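Local atomic coordinates of AbyA5 (Verrucosispora maris, PDB entry 4YWF), a protein that catalyses acetate elimination in spirotetronate biosynthesis, acting as an esterase-like lyase of the alpha/beta hydrolase superfamily. Residues R87-F90 against G95-E98; T175-V180 against L185-D190. The protein carries 4 engineered substitutions. All coordinates share one frame; numbering follows the deposited sequence.

Overall arrangement
From the N terminus, a run of helices comes before the first strand, 118-124, of the mixed sheet. Contact 1 lies there: residues 87-90 leave helix 76-87, and 95-98, in the first turn of helix 94-111, come back against them, closing the bend between the two helices. Contact 2 opens later, once strand 171-174 has ended: 175-180 and 185-190 close a loop on the way to helix 194-201. The two follow one another along the chain and neither nest nor cross. Their centres lie about 17 Å apart and their nearest atoms about 5 Å, without touching, yet both pack on helix 258-268, which thereby bridges the helical N-terminal part and the loop beyond strand 171-174.

Contact 1: residues R87-F90 against G95-E98; sequences RFPF and GRAE
Arg96 reaches back from the start of helix 94-111 and puts its guanidinium against the carbonyls where helix 76-87 ends. Two N-H groups close side-on upon one oxygen. Arg96 NE lies 2.9 Å from Phe88 O, with an N-H...O angle of 147°. Arg96 NH2 is also 2.9 Å from Phe88 O, its N-H...O angle 142°. The oxygen lies at the guanidinium edge, close to its plane. Seen from the Phe88 carbonyl, NH2 is only slightly tilted from the plane, whereas NE stands well above it. A weak third bond runs from Arg96 NE to Arg87 O (3.2 Å).

Phe88 is the first residue beyond helix 76-87, so this is the turn between two consecutive helices, in which an arginine of the second takes up carbonyls at the C-terminal end of the first. With CG beside the backbone N (chi1 -78°) and the chain straight from there to NE, the extended chain carries the guanidinium to the carbonyls.

Of the van der Waals contacts, Arg96 CD comes 3.0 Å from Phe90 O, and Pro89 CD, behind a cis peptide bond, lies 3.9 Å from Arg96 NH2. With a leucine in place of Arg96, the carbonyl O of buried Phe88 would probably lose these two donors, and Asp52 and Asp92 their salt-bridge mate. Phe88 stacks on Tyr30, while Pro89 and Phe90 pack on helix 258-268.

Contact 2: residues T175-V180 against L185-D190; sequences TEMPGV and LRYDLD. Engineered in segment 175-180: Met177 (natural residue Leu).
Pro178 is the bump of this contact, and the backbone from Leu185 to Tyr187 is the hollow that takes it. Its CB pushes in between two side-chain roots, 3.9 Å from Leu185 CB and 3.8 Å from Tyr187 CB, and reaches the floor of the hollow at Tyr187 N, 3.4 Å from Pro178 CB, with Arg186 O beside it.

A second, smaller bump is the selenomethionine methyl of Met177, an engineered residue where the natural chain has leucine. The bend at chi3 (67°) swings CE over one face of the Tyr187 ring, 3.5 Å from its centroid and 19° off the normal. This CH-pi contact is offset toward the hydroxyl end, the closest approach being Met177 CE to Tyr187 CZ at 3.3 Å. The selenium follows farther out above the face, a Met-aromatic contact at longer range.

Residues 177-180 form a type II turn, closed by Val180 N to Met177 O at 3.0 Å. Gly179 takes the third place, where a side chain would collide with the preceding carbonyl. Its N comes 3.1 Å from Leu185 O, but the angle is too poor for a hydrogen bond. Within 185-190, Asp188 OD1 accepts from Asp190 N in an Asx turn, while OD2 holds Arg186 in a salt bridge.

Around this, Met177 and Tyr187 pack on helix 218-226, Tyr187 also meets helix 258-268 and stacks edge-to-face (T-shaped) with Trp282, and Leu185 touches Val129 of strand 127-134.

Contact 1: residues R87-F90 against G95-E98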
loop_
_atom_site.group_PDB
_atom_site.type_symbol
_atom_site.label_atom_id
_atom_site.label_comp_id
_atom_site.label_asym_id
_atom_site.label_seq_id
_atom_site.Cartn_x
_atom_site.Cartn_y
_atom_site.Cartn_z
ATOM N N ARG A 87 -5.828 -12.712 8.065
ATOM C CA ARG A 87 -4.411 -12.814 7.726
ATOM C C ARG A 87 -3.560 -11.643 8.278
ATOM O O ARG A 87 -2.368 -11.766 8.409
ATOM C CB ARG A 87 -4.307 -12.938 6.177
ATOM C CG ARG A 87 -3.063 -12.391 5.560
ATOM C CD ARG A 87 -3.149 -11.133 4.715
ATOM N NE ARG A 87 -3.687 -9.880 5.202
ATOM C CZ ARG A 87 -3.021 -8.757 5.506
ATOM N NH1 ARG A 87 -1.663 -8.657 5.553
ATOM N NH2 ARG A 87 -3.761 -7.698 5.814
ATOM N N PHE A 88 -4.182 -10.504 8.591
ATOM C CA PHE A 88 -3.499 -9.354 9.178
ATOM C C PHE A 88 -2.844 -9.761 10.478
ATOM O O PHE A 88 -3.459 -10.511 11.250
ATOM C CB PHE A 88 -4.517 -8.278 9.444
ATOM C CG PHE A 88 -3.999 -7.057 10.130
ATOM C CD1 PHE A 88 -3.950 -7.003 11.528
ATOM C CD2 PHE A 88 -3.674 -5.926 9.405
ATOM C CE1 PHE A 88 -3.528 -5.861 12.185
ATOM C CE2 PHE A 88 -3.233 -4.795 10.052
ATOM C CZ PHE A 88 -3.158 -4.757 11.451
ATOM N N PRO A 89 -1.619 -9.260 10.758
ATOM C CA PRO A 89 -0.843 -8.265 9.989
ATOM C C PRO A 89 0.035 -8.855 8.850
ATOM O O PRO A 89 0.463 -8.142 7.933
ATOM C CB PRO A 89 -0.047 -7.582 11.091
ATOM C CG PRO A 89 0.298 -8.770 12.068
ATOM C CD PRO A 89 -0.976 -9.580 12.057
ATOM N N PHE A 90 0.305 -10.156 8.900
ATOM C CA PHE A 90 1.099 -10.882 7.899
ATOM C C PHE A 90 1.060 -12.392 8.216
ATOM O O PHE A 90 0.826 -12.803 9.341
ATOM C CB PHE A 90 2.575 -10.413 7.802
ATOM C CG PHE A 90 3.426 -10.832 8.953
ATOM C CD1 PHE A 90 3.477 -10.049 10.121
ATOM C CD2 PHE A 90 4.194 -11.968 8.874
ATOM C CE1 PHE A 90 4.259 -10.421 11.216
ATOM C CE2 PHE A 90 4.978 -12.338 9.949
ATOM C CZ PHE A 90 4.994 -11.579 11.127
ATOM N N GLY A 95 -3.234 -20.978 9.656
ATOM C CA GLY A 95 -4.515 -20.331 9.600
ATOM C C GLY A 95 -4.505 -19.034 8.851
ATOM O O GLY A 95 -5.430 -18.781 8.130
ATOM N N ARG A 96 -3.452 -18.212 9.026
ATOM C CA ARG A 96 -3.282 -17.007 8.260
ATOM C C ARG A 96 -2.988 -17.356 6.794
ATOM O O ARG A 96 -3.483 -16.632 5.898
ATOM C CB ARG A 96 -2.173 -16.100 8.798
ATOM C CG ARG A 96 -2.600 -15.288 10.021
ATOM C CD ARG A 96 -1.686 -14.124 10.339
ATOM N NE ARG A 96 -2.330 -13.208 11.278
ATOM C CZ ARG A 96 -2.441 -13.369 12.606
ATOM N NH1 ARG A 96 -1.834 -14.376 13.246
ATOM N NH2 ARG A 96 -3.174 -12.484 13.310
ATOM N N ALA A 97 -2.238 -18.442 6.521
ATOM C CA ALA A 97 -1.908 -18.825 5.145
ATOM C C ALA A 97 -3.206 -19.211 4.423
ATOM O O ALA A 97 -3.459 -18.806 3.304
ATOM C CB ALA A 97 -0.916 -19.974 5.095
ATOM N N GLU A 98 -4.033 -19.966 5.091
ATOM C CA GLU A 98 -5.386 -20.304 4.609
ATOM C C GLU A 98 -6.265 -19.067 4.349
ATOM O O GLU A 98 -6.860 -18.912 3.280
ATOM C CB GLU A 98 -6.073 -21.230 5.590
ATOM C CG GLU A 98 -7.458 -21.732 5.144
ATOM C CD GLU A 98 -8.232 -22.428 6.255
ATOM O OE1 GLU A 98 -7.633 -22.849 7.249
ATOM O OE2 GLU A 98 -9.462 -22.578 6.134
#

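Contact 2: residues T175-V180 against L185-D190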
loop_
_atom_site.group_PDB
_atom_site.type_symbol
_atom_site.label_atom_id
_atom_site.label_comp_id
_atom_site.label_asym_id
_atom_site.label_seq_id
_atom_site.Cartn_x
_atom_site.Cartn_y
_atom_site.Cartn_z
ATOM N N THR A 175 -1.128 -3.383 -6.649
ATOM C CA THR A 175 -0.343 -4.490 -6.123
ATOM C C THR A 175 -0.065 -4.259 -4.628
ATOM O O THR A 175 -0.802 -3.473 -3.961
ATOM C CB THR A 175 0.914 -4.661 -6.999
ATOM O OG1 THR A 175 1.648 -5.846 -6.625
ATOM C CG2 THR A 175 1.760 -3.413 -6.906
ATOM N N GLU A 176 0.998 -4.885 -4.118
ATOM C CA GLU A 176 1.278 -4.913 -2.687
ATOM C C GLU A 176 2.801 -5.001 -2.510
ATOM O O GLU A 176 3.523 -5.327 -3.451
ATOM C CB GLU A 176 0.576 -6.114 -1.998
ATOM C CG GLU A 176 0.860 -7.424 -2.754
ATOM C CD GLU A 176 -0.245 -8.459 -2.575
ATOM O OE1 GLU A 176 -1.094 -8.207 -1.728
ATOM O OE2 GLU A 176 -0.230 -9.519 -3.270
HETATM N N MSE A 177 3.286 -4.658 -1.326
HETATM C CA MSE A 177 4.752 -4.604 -1.073
HETATM C C MSE A 177 5.443 -5.949 -1.068
HETATM O O MSE A 177 4.754 -6.964 -0.975
HETATM C CB MSE A 177 5.002 -3.891 0.281
HETATM C CG MSE A 177 4.836 -2.391 0.063
HETATM SE SE MSE A 177 5.238 -1.315 1.676
HETATM C CE MSE A 177 7.194 -1.704 1.750
ATOM N N PRO A 178 6.810 -5.985 -1.159
ATOM C CA PRO A 178 7.559 -7.242 -1.024
ATOM C C PRO A 178 7.243 -7.867 0.287
ATOM O O PRO A 178 7.311 -7.191 1.324
ATOM C CB PRO A 178 9.033 -6.779 -1.069
ATOM C CG PRO A 178 9.010 -5.545 -1.897
ATOM C CD PRO A 178 7.712 -4.876 -1.588
ATOM N N GLY A 179 6.817 -9.128 0.250
ATOM C CA GLY A 179 6.532 -9.848 1.422
ATOM C C GLY A 179 5.098 -9.789 1.865
ATOM O O GLY A 179 4.732 -10.515 2.787
ATOM N N VAL A 180 4.286 -8.889 1.273
ATOM C CA VAL A 180 2.934 -8.685 1.663
ATOM C C VAL A 180 2.071 -9.503 0.703
ATOM O O VAL A 180 2.332 -9.512 -0.506
ATOM C CB VAL A 180 2.569 -7.181 1.593
ATOM C CG1 VAL A 180 1.120 -6.930 1.852
ATOM C CG2 VAL A 180 3.414 -6.362 2.566
ATOM N N LEU A 185 8.685 -11.299 -2.958
ATOM C CA LEU A 185 10.005 -10.708 -2.858
ATOM C C LEU A 185 10.413 -10.362 -1.421
ATOM O O LEU A 185 9.585 -10.188 -0.522
ATOM C CB LEU A 185 10.066 -9.433 -3.687
ATOM C CG LEU A 185 9.760 -9.498 -5.185
ATOM C CD1 LEU A 185 9.358 -8.117 -5.658
ATOM C CD2 LEU A 185 10.932 -10.038 -6.004
ATOM N N ARG A 186 11.721 -10.178 -1.244
ATOM C CA ARG A 186 12.225 -9.636 0.005
ATOM C C ARG A 186 12.180 -8.089 -0.133
ATOM O O ARG A 186 12.432 -7.568 -1.187
ATOM C CB ARG A 186 13.633 -10.169 0.277
ATOM C CG ARG A 186 14.184 -9.799 1.657
ATOM C CD ARG A 186 15.653 -10.183 1.797
ATOM N NE ARG A 186 16.438 -9.655 0.684
ATOM C CZ ARG A 186 17.701 -9.979 0.397
ATOM N NH1 ARG A 186 18.377 -10.848 1.146
ATOM N NH2 ARG A 186 18.309 -9.399 -0.649
ATOM N N TYR A 187 11.736 -7.420 0.912
ATOM C CA TYR A 187 11.803 -5.981 1.043
ATOM C C TYR A 187 13.273 -5.652 1.418
ATOM O O TYR A 187 13.723 -5.978 2.450
ATOM C CB TYR A 187 10.791 -5.555 2.105
ATOM C CG TYR A 187 10.589 -4.079 2.396
ATOM C CD1 TYR A 187 10.863 -3.058 1.470
ATOM C CD2 TYR A 187 10.111 -3.717 3.621
ATOM C CE1 TYR A 187 10.692 -1.702 1.826
ATOM C CE2 TYR A 187 9.934 -2.411 3.957
ATOM C CZ TYR A 187 10.229 -1.427 3.099
ATOM O OH TYR A 187 9.959 -0.182 3.612
ATOM N N ASP A 188 14.010 -5.070 0.500
ATOM C CA ASP A 188 15.386 -4.815 0.706
ATOM C C ASP A 188 15.707 -3.515 -0.025
ATOM O O ASP A 188 14.801 -2.849 -0.546
ATOM C CB ASP A 188 16.227 -5.984 0.171
ATOM C CG ASP A 188 16.063 -6.242 -1.360
ATOM O OD1 ASP A 188 15.724 -5.315 -2.168
ATOM O OD2 ASP A 188 16.316 -7.414 -1.776
ATOM N N LEU A 189 17.001 -3.189 -0.075
ATOM C CA LEU A 189 17.487 -1.894 -0.579
ATOM C C LEU A 189 17.214 -1.642 -2.077
ATOM O O LEU A 189 17.457 -0.526 -2.553
ATOM C CB LEU A 189 19.000 -1.767 -0.282
ATOM N N ASP A 190 16.791 -2.681 -2.812
ATOM C CA ASP A 190 16.517 -2.606 -4.247
ATOM C C ASP A 190 15.018 -2.659 -4.604
ATOM O O ASP A 190 14.633 -2.567 -5.775
ATOM C CB ASP A 190 17.244 -3.729 -4.979
ATOM C CG ASP A 190 18.765 -3.514 -5.019
ATOM O OD1 ASP A 190 19.192 -2.354 -4.875
ATOM O OD2 ASP A 190 19.538 -4.512 -5.175
#